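Local coordinates for nucleoporin NUP82 (Saccharomyces cerevisiae, PDB 3PBP), which serves as a structural component of the nuclear pore complex and as a docking partner for transport factors, here represented by its N-terminal Nup116-binding domain, at residues Ile244-Phe255 against Met333-Tyr344. The protein carries 1 engineered substitution. Residues are numbered along the deposited sequence; the frame is centred on the assembly and turned at random.
Sequences IVKRNVIKQLQF and MSMSWDVDNYVY
Ile244 starts the contact by laying CG2 against both methyls of Val339, where the loop between strands 323-329 and 347-355 of this beta-propeller domain folds over helix 243-262. Next along the helix, Val245 sets CG1 over the face of Tyr344 in a CH-pi contact, 3.8 Å from the ring centroid, while its CG2 wedges between that ring and the edge of Tyr342, 3.7 Å from Tyr342 OH. In the same loop Val343 packs on Arg101 of the Nup116 chain. Arg247, extended with CG anti to the backbone N (chi1 -175°), carries its guanidinium out to Asp338. The two flat groups are nearly coplanar (18° apart), and Arg247 NH1 forms a salt bridge with Asp338 OD2 (2.5 Å) on the lone pair anti to the other oxygen; NH2 adds a weak second bond to the same atom. Asn248 points into the loop, its ND2 over the Tyr342 face, offset toward the ring's rim and 3.0 Å from Tyr342 CZ, with amide and ring almost perpendicular. Tyr342 OH and Ser334 OG share a hydrogen bond (2.8 Å), tying two parts of the loop together beneath the helix. With an alanine at Tyr342, Ser334 OG would probably lose this mate, and a gap is likely to open between the Asn248 amide and the Val245 methyls. Lys251 rests CB near Trp337 CZ3, and its NZ forms a long salt bridge to Asp338, completing an Arg247-Lys251-Asp338 salt-bridge network. Gln252 reaches in from the helix to accept the backbone N-H of Met335 at OE1 (N to OE1 2.7 Å, 158°), and its NE2 turns to Ser230 of helix 220-235, so the amide is held at both ends. At Phe255 the Trp337 indole, whose NE1 bonds Tyr276 O, turns the edge of its six-membered ring to the Phe255 face, Trp337 CZ2 lying 4.2 Å from Phe255 CG.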
loop_
_atom_site.group_PDB
_atom_site.type_symbol
_atom_site.label_atom_id
_atom_site.label_comp_id
_atom_site.label_asym_id
_atom_site.label_seq_id
_atom_site.Cartn_x
_atom_site.Cartn_y
_atom_site.Cartn_z
ATOM N N ILE A 244 18.317 15.068 5.071
ATOM C CA ILE A 244 17.788 13.743 4.748
ATOM C C ILE A 244 17.107 13.748 3.365
ATOM O O ILE A 244 17.279 12.804 2.582
ATOM C CB ILE A 244 16.794 13.276 5.828
ATOM C CG1 ILE A 244 17.547 13.080 7.146
ATOM C CG2 ILE A 244 16.105 11.983 5.399
ATOM C CD1 ILE A 244 16.673 12.698 8.319
ATOM N N VAL A 245 16.351 14.811 3.068
ATOM C CA VAL A 245 15.678 14.960 1.781
ATOM C C VAL A 245 16.710 15.065 0.658
ATOM O O VAL A 245 16.618 14.366 -0.358
ATOM C CB VAL A 245 14.801 16.230 1.743
ATOM C CG1 VAL A 245 14.273 16.467 0.329
ATOM C CG2 VAL A 245 13.656 16.087 2.696
ATOM N N LYS A 246 17.685 15.948 0.853
ATOM C CA LYS A 246 18.749 16.175 -0.114
ATOM C C LYS A 246 19.421 14.853 -0.482
ATOM O O LYS A 246 19.749 14.595 -1.651
ATOM C CB LYS A 246 19.779 17.129 0.487
ATOM C CG LYS A 246 20.321 18.176 -0.479
ATOM C CD LYS A 246 21.160 19.197 0.270
ATOM C CE LYS A 246 20.946 20.590 -0.272
ATOM N NZ LYS A 246 21.160 21.588 0.817
ATOM N N ARG A 247 19.625 14.013 0.525
ATOM C CA ARG A 247 20.251 12.724 0.300
ATOM C C ARG A 247 19.398 11.853 -0.635
ATOM O O ARG A 247 19.900 11.296 -1.627
ATOM C CB ARG A 247 20.461 12.015 1.633
ATOM C CG ARG A 247 21.204 10.722 1.490
ATOM C CD ARG A 247 21.341 10.012 2.800
ATOM N NE ARG A 247 21.799 8.651 2.566
ATOM C CZ ARG A 247 21.143 7.571 2.963
ATOM N NH1 ARG A 247 19.997 7.705 3.623
ATOM N NH2 ARG A 247 21.628 6.365 2.685
ATOM N N ASN A 248 18.107 11.750 -0.316
ATOM C CA ASN A 248 17.172 10.962 -1.120
ATOM C C ASN A 248 17.094 11.445 -2.570
ATOM O O ASN A 248 17.162 10.639 -3.495
ATOM C CB ASN A 248 15.757 10.994 -0.517
ATOM C CG ASN A 248 15.585 10.049 0.665
ATOM O OD1 ASN A 248 16.323 9.079 0.827
ATOM N ND2 ASN A 248 14.581 10.322 1.483
ATOM N N VAL A 249 16.930 12.756 -2.758
ATOM C CA VAL A 249 16.836 13.340 -4.087
ATOM C C VAL A 249 18.075 13.001 -4.901
ATOM O O VAL A 249 17.976 12.672 -6.087
ATOM C CB VAL A 249 16.675 14.873 -4.008
ATOM C CG1 VAL A 249 16.701 15.477 -5.390
ATOM C CG2 VAL A 249 15.386 15.208 -3.315
ATOM N N ILE A 250 19.243 13.080 -4.268
ATOM C CA ILE A 250 20.478 12.760 -4.971
ATOM C C ILE A 250 20.518 11.270 -5.260
ATOM O O ILE A 250 20.963 10.850 -6.327
ATOM C CB ILE A 250 21.710 13.175 -4.158
ATOM C CG1 ILE A 250 21.837 14.703 -4.200
ATOM C CG2 ILE A 250 22.963 12.493 -4.710
ATOM C CD1 ILE A 250 22.902 15.247 -3.290
ATOM N N LYS A 251 20.041 10.472 -4.312
ATOM C CA LYS A 251 20.004 9.033 -4.514
ATOM C C LYS A 251 19.063 8.699 -5.656
ATOM O O LYS A 251 19.353 7.837 -6.488
ATOM C CB LYS A 251 19.510 8.327 -3.265
ATOM C CG LYS A 251 20.567 8.045 -2.256
ATOM C CD LYS A 251 20.027 7.082 -1.247
ATOM C CE LYS A 251 21.091 6.101 -0.857
ATOM N NZ LYS A 251 20.485 4.811 -0.432
ATOM N N GLN A 252 17.921 9.380 -5.682
ATOM C CA GLN A 252 16.935 9.143 -6.721
ATOM C C GLN A 252 17.553 9.405 -8.084
ATOM O O GLN A 252 17.450 8.589 -8.994
ATOM C CB GLN A 252 15.705 10.039 -6.539
ATOM C CG GLN A 252 14.625 9.743 -7.573
ATOM C CD GLN A 252 13.336 10.493 -7.336
ATOM O OE1 GLN A 252 12.904 10.683 -6.196
ATOM N NE2 GLN A 252 12.695 10.900 -8.416
ATOM N N LEU A 253 18.210 10.545 -8.222
ATOM C CA LEU A 253 18.824 10.876 -9.489
ATOM C C LEU A 253 19.914 9.890 -9.883
ATOM O O LEU A 253 20.076 9.592 -11.060
ATOM C CB LEU A 253 19.398 12.287 -9.451
ATOM C CG LEU A 253 19.999 12.750 -10.779
ATOM C CD1 LEU A 253 18.958 12.698 -11.903
ATOM C CD2 LEU A 253 20.518 14.165 -10.589
ATOM N N GLN A 254 20.665 9.387 -8.905
ATOM C CA GLN A 254 21.724 8.429 -9.202
ATOM C C GLN A 254 21.093 7.139 -9.678
ATOM O O GLN A 254 21.540 6.544 -10.659
ATOM C CB GLN A 254 22.575 8.141 -7.968
ATOM C CG GLN A 254 23.288 9.349 -7.428
ATOM C CD GLN A 254 23.978 9.087 -6.093
ATOM O OE1 GLN A 254 23.603 8.169 -5.348
ATOM N NE2 GLN A 254 24.980 9.911 -5.773
ATOM N N PHE A 255 20.047 6.711 -8.985
ATOM C CA PHE A 255 19.352 5.481 -9.329
ATOM C C PHE A 255 18.699 5.552 -10.710
ATOM O O PHE A 255 18.921 4.683 -11.559
ATOM C CB PHE A 255 18.295 5.174 -8.259
ATOM C CG PHE A 255 17.391 4.029 -8.609
ATOM C CD1 PHE A 255 17.886 2.737 -8.712
ATOM C CD2 PHE A 255 16.043 4.245 -8.851
ATOM C CE1 PHE A 255 17.050 1.670 -9.054
ATOM C CE2 PHE A 255 15.195 3.179 -9.197
ATOM C CZ PHE A 255 15.704 1.893 -9.295
HETATM N N MSE A 333 6.800 13.347 -4.879
HETATM C CA MSE A 333 7.521 12.602 -3.864
HETATM C C MSE A 333 8.933 12.327 -4.340
HETATM O O MSE A 333 9.236 12.393 -5.534
HETATM C CB MSE A 333 6.878 11.245 -3.606
HETATM C CG MSE A 333 5.458 11.242 -3.081
HETATM SE SE MSE A 333 4.754 9.388 -3.146
HETATM C CE MSE A 333 5.795 8.634 -1.678
ATOM N N SER A 334 9.795 12.005 -3.384
ATOM C CA SER A 334 11.161 11.642 -3.689
ATOM C C SER A 334 11.246 10.198 -3.235
ATOM O O SER A 334 10.537 9.775 -2.310
ATOM C CB SER A 334 12.154 12.473 -2.889
ATOM O OG SER A 334 12.146 12.095 -1.520
HETATM N N MSE A 335 12.085 9.429 -3.903
HETATM C CA MSE A 335 12.257 8.044 -3.528
HETATM C C MSE A 335 12.990 7.959 -2.189
HETATM O O MSE A 335 13.795 8.826 -1.858
HETATM C CB MSE A 335 13.028 7.326 -4.622
HETATM C CG MSE A 335 12.173 7.088 -5.828
HETATM SE SE MSE A 335 13.132 6.435 -7.364
HETATM C CE MSE A 335 13.831 4.820 -6.669
ATOM N N SER A 336 12.694 6.922 -1.414
ATOM C CA SER A 336 13.318 6.748 -0.115
ATOM C C SER A 336 13.466 5.266 0.215
ATOM O O SER A 336 12.555 4.473 -0.009
ATOM C CB SER A 336 12.482 7.450 0.954
ATOM O OG SER A 336 13.095 7.345 2.226
ATOM N N TRP A 337 14.623 4.900 0.753
ATOM C CA TRP A 337 14.888 3.511 1.084
ATOM C C TRP A 337 15.164 3.265 2.561
ATOM O O TRP A 337 14.610 2.322 3.116
ATOM C CB TRP A 337 16.069 3.004 0.268
ATOM C CG TRP A 337 15.841 2.892 -1.220
ATOM C CD1 TRP A 337 15.570 1.750 -1.920
ATOM C CD2 TRP A 337 16.023 3.925 -2.198
ATOM N NE1 TRP A 337 15.589 2.005 -3.271
ATOM C CE2 TRP A 337 15.864 3.333 -3.467
ATOM C CE3 TRP A 337 16.305 5.295 -2.126
ATOM C CZ2 TRP A 337 15.995 4.059 -4.653
ATOM C CZ3 TRP A 337 16.430 6.018 -3.314
ATOM C CH2 TRP A 337 16.274 5.398 -4.555
ATOM N N ASP A 338 16.011 4.095 3.187
ATOM C CA ASP A 338 16.361 3.951 4.614
ATOM C C ASP A 338 15.433 4.680 5.565
ATOM O O ASP A 338 14.794 4.083 6.423
ATOM C CB ASP A 338 17.736 4.517 4.929
ATOM C CG ASP A 338 18.714 4.297 3.835
ATOM O OD1 ASP A 338 18.935 3.126 3.482
ATOM O OD2 ASP A 338 19.262 5.297 3.334
ATOM N N VAL A 339 15.409 5.996 5.420
ATOM C CA VAL A 339 14.625 6.874 6.275
ATOM C C VAL A 339 13.323 6.327 6.858
ATOM O O VAL A 339 12.375 6.036 6.124
ATOM C CB VAL A 339 14.324 8.188 5.540
ATOM C CG1 VAL A 339 13.875 9.229 6.528
ATOM C CG2 VAL A 339 15.551 8.652 4.779
ATOM N N ASP A 340 13.292 6.182 8.184
ATOM C CA ASP A 340 12.096 5.720 8.882
ATOM C C ASP A 340 11.156 6.900 9.004
ATOM O O ASP A 340 11.592 8.038 9.153
ATOM C CB ASP A 340 12.397 5.251 10.303
ATOM C CG ASP A 340 13.333 4.077 10.348
ATOM O OD1 ASP A 340 13.150 3.147 9.536
ATOM O OD2 ASP A 340 14.242 4.086 11.209
ATOM N N ASN A 341 9.863 6.630 8.961
ATOM C CA ASN A 341 8.877 7.692 9.074
ATOM C C ASN A 341 9.172 8.872 8.162
ATOM O O ASN A 341 8.943 10.029 8.520
ATOM C CB ASN A 341 8.802 8.147 10.517
ATOM C CG ASN A 341 8.500 7.005 11.442
ATOM O OD1 ASN A 341 7.408 6.428 11.391
ATOM N ND2 ASN A 341 9.473 6.641 12.282
ATOM N N TYR A 342 9.688 8.573 6.978
ATOM C CA TYR A 342 9.969 9.618 6.026
ATOM C C TYR A 342 8.643 10.158 5.528
ATOM O O TYR A 342 7.739 9.415 5.145
ATOM C CB TYR A 342 10.755 9.079 4.843
ATOM C CG TYR A 342 11.202 10.137 3.866
ATOM C CD1 TYR A 342 12.068 11.156 4.253
ATOM C CD2 TYR A 342 10.817 10.082 2.535
ATOM C CE1 TYR A 342 12.547 12.085 3.336
ATOM C CE2 TYR A 342 11.289 11.005 1.603
ATOM C CZ TYR A 342 12.155 11.997 2.012
ATOM O OH TYR A 342 12.654 12.874 1.083
ATOM N N VAL A 343 8.527 11.464 5.581
ATOM C CA VAL A 343 7.360 12.152 5.094
ATOM C C VAL A 343 8.079 13.204 4.281
ATOM O O VAL A 343 9.247 13.490 4.557
ATOM C CB VAL A 343 6.578 12.828 6.224
ATOM C CG1 VAL A 343 5.634 13.850 5.626
ATOM C CG2 VAL A 343 5.798 11.803 7.014
ATOM N N TYR A 344 7.424 13.763 3.282
ATOM C CA TYR A 344 8.046 14.791 2.463
ATOM C C TYR A 344 7.293 14.794 1.172
ATOM O O TYR A 344 7.371 13.871 0.376
ATOM C CB TYR A 344 9.534 14.536 2.185
ATOM C CG TYR A 344 10.099 15.597 1.265
ATOM C CD1 TYR A 344 10.180 16.937 1.671
ATOM C CD2 TYR A 344 10.421 15.295 -0.060
ATOM C CE1 TYR A 344 10.549 17.956 0.772
ATOM C CE2 TYR A 344 10.792 16.302 -0.966
ATOM C CZ TYR A 344 10.848 17.631 -0.543
ATOM O OH TYR A 344 11.156 18.620 -1.458
#